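Local atomic coordinates of transcriptional regulator, GntR family (Ralstonia eutropha, PDB entry 3IHU), a protein that probably binds DNA through a GntR-type winged helix-turn-helix domain and regulates transcription, with an FCD domain making up its helical part. Residues A[91-103]-A[199-213]. Sequence-based numbering, arbitrary orientation.
Sequences LDVAERMTGLLAR and DAAEAAGAAHVKNVR
With its CG anti to the backbone N and its chain extended, Glu95 carries its carboxylate across to Lys210 and Arg213. Arg213 starts out the same way but bends at chi3 (-67°), which brings its guanidinium end-on to a single oxygen: NH2 meets Glu95 OE1 at 2.8 Å and NH1 lies 2.9 Å from that same OE1, both with the oxygen near the guanidinium plane. The other oxygen, Glu95 OE2, takes Lys210 NZ at 2.8 Å. Both oxygens of this buried acid are thus paired with cations, which should favour its ionised form. Asp92 OD1 forms a further salt bridge with Arg213 NH2, and a water joins OD1 to Arg213 NE.

Beside this network, Val209 is a knob among Leu91, Ala94, Glu95 and Thr98, its compact, branched side chain fitting among them; Leu91 CD2 touches its CG1 at 3.9 Å. Farther along, with no side chain on either glycine, the backbones nearly meet: Gly99 CA lies 4.1 Å from Gly205 CA, Gly205 packs directly against Gly99 and Thr98, and Glu202 CA makes a CA-H...O contact with Gly99 O. The Ala102 methyl rests on Ala201 O and that of Ala206 lies against Glu95 CG, their small size suiting the short spacing.

At the far end Arg103, long and extended, sends NH1 to Asp199 OD1 (2.8 Å, in plane and nearly straight, 167°) and, more obliquely, to Glu202 OE1. This is a roughly antiparallel helix pair (144°), close-packed at glycine and alanine toward the Arg103 end, with salt bridges along one margin, joining helices 84-105 and 198-219 in the all-helical FCD domain of FadR-like GntR regulators.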
loop_
_atom_site.group_PDB
_atom_site.type_symbol
_atom_site.label_atom_id
_atom_site.label_comp_id
_atom_site.label_asym_id
_atom_site.label_seq_id
_atom_site.Cartn_x
_atom_site.Cartn_y
_atom_site.Cartn_z
ATOM N N LEU A 91 -6.933 -5.317 -8.304
ATOM C CA LEU A 91 -7.673 -5.654 -7.092
ATOM C C LEU A 91 -7.829 -7.169 -6.952
ATOM O O LEU A 91 -7.873 -7.690 -5.885
ATOM C CB LEU A 91 -9.036 -4.992 -7.137
ATOM C CG LEU A 91 -9.054 -3.457 -7.058
ATOM C CD1 LEU A 91 -10.419 -2.958 -7.477
ATOM C CD2 LEU A 91 -8.669 -3.008 -5.616
ATOM N N ASP A 92 -7.898 -7.877 -8.066
ATOM C CA ASP A 92 -8.026 -9.346 -8.041
ATOM C C ASP A 92 -6.797 -9.969 -7.342
ATOM O O ASP A 92 -6.931 -10.864 -6.476
ATOM C CB ASP A 92 -8.161 -9.908 -9.468
ATOM C CG ASP A 92 -9.605 -10.019 -9.934
ATOM O OD1 ASP A 92 -10.492 -9.905 -9.076
ATOM O OD2 ASP A 92 -9.838 -10.271 -11.154
ATOM N N VAL A 93 -5.617 -9.483 -7.702
ATOM C CA VAL A 93 -4.398 -9.905 -7.054
ATOM C C VAL A 93 -4.268 -9.368 -5.580
ATOM O O VAL A 93 -3.935 -10.124 -4.696
ATOM C CB VAL A 93 -3.180 -9.407 -7.836
ATOM C CG1 VAL A 93 -1.905 -9.663 -7.062
ATOM C CG2 VAL A 93 -3.141 -10.090 -9.265
ATOM N N ALA A 94 -4.544 -8.081 -5.355
ATOM C CA ALA A 94 -4.512 -7.512 -4.022
ATOM C C ALA A 94 -5.446 -8.210 -3.077
ATOM O O ALA A 94 -5.112 -8.403 -1.938
ATOM C CB ALA A 94 -4.775 -5.973 -4.033
ATOM N N GLU A 95 -6.610 -8.590 -3.533
ATOM C CA GLU A 95 -7.531 -9.355 -2.693
ATOM C C GLU A 95 -6.921 -10.634 -2.159
ATOM O O GLU A 95 -6.937 -10.890 -0.957
ATOM C CB GLU A 95 -8.813 -9.677 -3.426
ATOM C CG GLU A 95 -9.815 -10.352 -2.591
ATOM C CD GLU A 95 -11.112 -10.572 -3.343
ATOM O OE1 GLU A 95 -11.385 -9.787 -4.252
ATOM O OE2 GLU A 95 -11.857 -11.501 -2.984
ATOM N N ARG A 96 -6.322 -11.399 -3.023
ATOM C CA ARG A 96 -5.768 -12.682 -2.640
ATOM C C ARG A 96 -4.497 -12.517 -1.839
ATOM O O ARG A 96 -4.292 -13.292 -0.882
ATOM C CB ARG A 96 -5.554 -13.539 -3.853
ATOM C CG ARG A 96 -6.978 -14.023 -4.372
ATOM C CD ARG A 96 -7.040 -14.276 -5.820
ATOM N NE ARG A 96 -8.413 -14.661 -6.190
ATOM C CZ ARG A 96 -9.423 -13.837 -6.475
ATOM N NH1 ARG A 96 -9.274 -12.508 -6.460
ATOM N NH2 ARG A 96 -10.609 -14.369 -6.813
HETATM N N MSE A 97 -3.693 -11.507 -2.177
HETATM C CA MSE A 97 -2.419 -11.280 -1.463
HETATM C C MSE A 97 -2.642 -10.613 -0.065
HETATM O O MSE A 97 -1.913 -10.919 0.848
HETATM C CB MSE A 97 -1.338 -10.548 -2.305
HETATM C CG MSE A 97 -0.934 -11.391 -3.607
HETATM SE SE MSE A 97 -0.097 -13.044 -3.053
HETATM C CE MSE A 97 -1.486 -14.450 -3.286
ATOM N N THR A 98 -3.677 -9.806 0.079
ATOM C CA THR A 98 -3.994 -9.186 1.384
ATOM C C THR A 98 -4.596 -10.206 2.274
ATOM O O THR A 98 -4.361 -10.238 3.466
ATOM C CB THR A 98 -4.939 -7.985 1.268
ATOM O OG1 THR A 98 -4.392 -7.027 0.352
ATOM C CG2 THR A 98 -5.163 -7.311 2.666
ATOM N N GLY A 99 -5.446 -11.032 1.698
ATOM C CA GLY A 99 -5.893 -12.213 2.362
ATOM C C GLY A 99 -4.769 -13.059 2.908
ATOM O O GLY A 99 -4.798 -13.443 4.066
ATOM N N LEU A 100 -3.791 -13.395 2.070
ATOM C CA LEU A 100 -2.662 -14.139 2.532
ATOM C C LEU A 100 -1.804 -13.391 3.552
ATOM O O LEU A 100 -1.235 -14.009 4.408
ATOM C CB LEU A 100 -1.804 -14.608 1.380
ATOM C CG LEU A 100 -0.677 -15.557 1.627
ATOM C CD1 LEU A 100 -1.109 -16.702 2.490
ATOM C CD2 LEU A 100 -0.122 -16.044 0.179
ATOM N N LEU A 101 -1.651 -12.080 3.430
ATOM C CA LEU A 101 -0.918 -11.321 4.436
ATOM C C LEU A 101 -1.516 -11.526 5.864
ATOM O O LEU A 101 -0.777 -11.768 6.835
ATOM C CB LEU A 101 -0.953 -9.857 4.080
ATOM C CG LEU A 101 -0.197 -8.868 4.974
ATOM C CD1 LEU A 101 1.311 -9.014 4.832
ATOM C CD2 LEU A 101 -0.750 -7.448 4.758
ATOM N N ALA A 102 -2.835 -11.348 5.968
ATOM C CA ALA A 102 -3.591 -11.522 7.222
ATOM C C ALA A 102 -3.482 -12.960 7.669
ATOM O O ALA A 102 -3.220 -13.246 8.830
ATOM C CB ALA A 102 -5.073 -11.144 7.016
ATOM N N ARG A 103 -3.728 -13.895 6.746
ATOM C CA ARG A 103 -3.598 -15.302 7.065
ATOM C C ARG A 103 -2.271 -15.659 7.658
ATOM O O ARG A 103 -2.200 -16.291 8.725
ATOM C CB ARG A 103 -3.844 -16.166 5.839
ATOM C CG ARG A 103 -3.782 -17.686 6.110
ATOM C CD ARG A 103 -3.836 -18.511 4.805
ATOM N NE ARG A 103 -3.987 -19.892 5.214
ATOM C CZ ARG A 103 -5.136 -20.492 5.505
ATOM N NH1 ARG A 103 -6.301 -19.913 5.306
ATOM N NH2 ARG A 103 -5.106 -21.714 5.972
ATOM N N ASP A 199 -8.042 -19.177 8.546
ATOM C CA ASP A 199 -9.109 -19.004 7.578
ATOM C C ASP A 199 -9.915 -17.721 7.792
ATOM O O ASP A 199 -10.292 -17.059 6.815
ATOM C CB ASP A 199 -10.072 -20.185 7.540
ATOM C CG ASP A 199 -9.488 -21.437 6.896
ATOM O OD1 ASP A 199 -8.420 -21.428 6.237
ATOM O OD2 ASP A 199 -10.139 -22.459 7.067
ATOM N N ALA A 200 -10.238 -17.382 9.041
ATOM C CA ALA A 200 -11.009 -16.170 9.302
ATOM C C ALA A 200 -10.108 -14.950 9.082
ATOM O O ALA A 200 -10.588 -13.927 8.639
ATOM C CB ALA A 200 -11.639 -16.140 10.711
ATOM N N ALA A 201 -8.833 -15.064 9.389
ATOM C CA ALA A 201 -7.904 -13.983 9.043
ATOM C C ALA A 201 -7.862 -13.738 7.537
ATOM O O ALA A 201 -8.002 -12.605 7.114
ATOM C CB ALA A 201 -6.537 -14.237 9.572
ATOM N N GLU A 202 -7.743 -14.812 6.733
ATOM C CA GLU A 202 -7.662 -14.669 5.287
ATOM C C GLU A 202 -8.927 -13.990 4.786
ATOM O O GLU A 202 -8.862 -13.089 3.931
ATOM C CB GLU A 202 -7.475 -16.016 4.561
ATOM C CG GLU A 202 -7.204 -15.807 3.053
ATOM C CD GLU A 202 -6.822 -17.098 2.327
ATOM O OE1 GLU A 202 -6.712 -18.135 2.989
ATOM O OE2 GLU A 202 -6.588 -17.037 1.088
ATOM N N ALA A 203 -10.090 -14.448 5.284
ATOM C CA ALA A 203 -11.340 -13.871 4.866
ATOM C C ALA A 203 -11.409 -12.402 5.184
ATOM O O ALA A 203 -11.919 -11.627 4.386
ATOM C CB ALA A 203 -12.540 -14.625 5.473
ATOM N N ALA A 204 -10.921 -11.998 6.350
ATOM C CA ALA A 204 -10.948 -10.587 6.694
ATOM C C ALA A 204 -10.008 -9.727 5.802
ATOM O O ALA A 204 -10.351 -8.594 5.433
ATOM C CB ALA A 204 -10.619 -10.379 8.169
ATOM N N GLY A 205 -8.844 -10.243 5.472
ATOM C CA GLY A 205 -7.951 -9.508 4.574
ATOM C C GLY A 205 -8.565 -9.368 3.184
ATOM O O GLY A 205 -8.551 -8.307 2.600
ATOM N N ALA A 206 -9.156 -10.429 2.672
ATOM C CA ALA A 206 -9.790 -10.380 1.349
ATOM C C ALA A 206 -11.033 -9.481 1.373
ATOM O O ALA A 206 -11.277 -8.694 0.448
ATOM C CB ALA A 206 -10.117 -11.759 0.862
ATOM N N ALA A 207 -11.776 -9.532 2.473
ATOM C CA ALA A 207 -12.946 -8.675 2.654
ATOM C C ALA A 207 -12.615 -7.222 2.402
ATOM O O ALA A 207 -13.407 -6.500 1.797
ATOM C CB ALA A 207 -13.581 -8.844 4.125
ATOM N N HIS A 208 -11.479 -6.758 2.892
ATOM C CA HIS A 208 -11.146 -5.349 2.757
ATOM C C HIS A 208 -11.124 -5.001 1.247
ATOM O O HIS A 208 -11.733 -4.027 0.795
ATOM C CB HIS A 208 -9.764 -5.069 3.360
ATOM C CG HIS A 208 -9.221 -3.714 3.013
ATOM N ND1 HIS A 208 -9.971 -2.568 3.107
ATOM C CD2 HIS A 208 -8.028 -3.340 2.497
ATOM C CE1 HIS A 208 -9.240 -1.531 2.729
ATOM N NE2 HIS A 208 -8.062 -1.978 2.339
ATOM N N VAL A 209 -10.402 -5.791 0.469
ATOM C CA VAL A 209 -10.262 -5.497 -0.979
ATOM C C VAL A 209 -11.585 -5.606 -1.710
ATOM O O VAL A 209 -11.865 -4.803 -2.590
ATOM C CB VAL A 209 -9.163 -6.327 -1.615
ATOM C CG1 VAL A 209 -9.013 -5.992 -3.143
ATOM C CG2 VAL A 209 -7.856 -6.086 -0.851
ATOM N N LYS A 210 -12.396 -6.582 -1.352
ATOM C CA LYS A 210 -13.759 -6.662 -1.881
ATOM C C LYS A 210 -14.552 -5.366 -1.643
ATOM O O LYS A 210 -15.295 -4.902 -2.514
ATOM C CB LYS A 210 -14.499 -7.839 -1.225
ATOM C CG LYS A 210 -14.059 -9.235 -1.580
ATOM C CD LYS A 210 -14.963 -10.240 -0.769
ATOM C CE LYS A 210 -14.421 -11.622 -0.796
ATOM N NZ LYS A 210 -14.438 -12.044 -2.189
ATOM N N ASN A 211 -14.371 -4.753 -0.478
ATOM C CA ASN A 211 -15.039 -3.455 -0.188
ATOM C C ASN A 211 -14.527 -2.346 -1.027
ATOM O O ASN A 211 -15.324 -1.567 -1.536
ATOM C CB ASN A 211 -14.920 -3.042 1.297
ATOM C CG ASN A 211 -15.745 -3.920 2.207
ATOM O OD1 ASN A 211 -16.661 -4.599 1.752
ATOM N ND2 ASN A 211 -15.422 -3.925 3.505
ATOM N N VAL A 212 -13.200 -2.268 -1.204
ATOM C CA VAL A 212 -12.627 -1.303 -2.114
ATOM C C VAL A 212 -13.173 -1.478 -3.561
ATOM O O VAL A 212 -13.617 -0.514 -4.174
ATOM C CB VAL A 212 -11.087 -1.326 -2.065
ATOM C CG1 VAL A 212 -10.481 -0.399 -3.100
ATOM C CG2 VAL A 212 -10.608 -1.025 -0.637
ATOM N N ARG A 213 -13.196 -2.707 -4.069
ATOM C CA ARG A 213 -13.732 -2.979 -5.411
ATOM C C ARG A 213 -15.200 -2.532 -5.529
ATOM O O ARG A 213 -15.559 -1.826 -6.454
ATOM C CB ARG A 213 -13.656 -4.469 -5.747
ATOM C CG ARG A 213 -14.176 -4.795 -7.184
ATOM C CD ARG A 213 -14.395 -6.273 -7.396
ATOM N NE ARG A 213 -13.110 -6.910 -7.358
ATOM C CZ ARG A 213 -12.607 -7.647 -6.368
ATOM N NH1 ARG A 213 -13.312 -7.937 -5.268
ATOM N NH2 ARG A 213 -11.347 -8.117 -6.484
HETATM O O HOH W 1 -11.484 -7.244 -9.307
HETATM O O HOH W 2 -6.493 -14.649 -0.041
#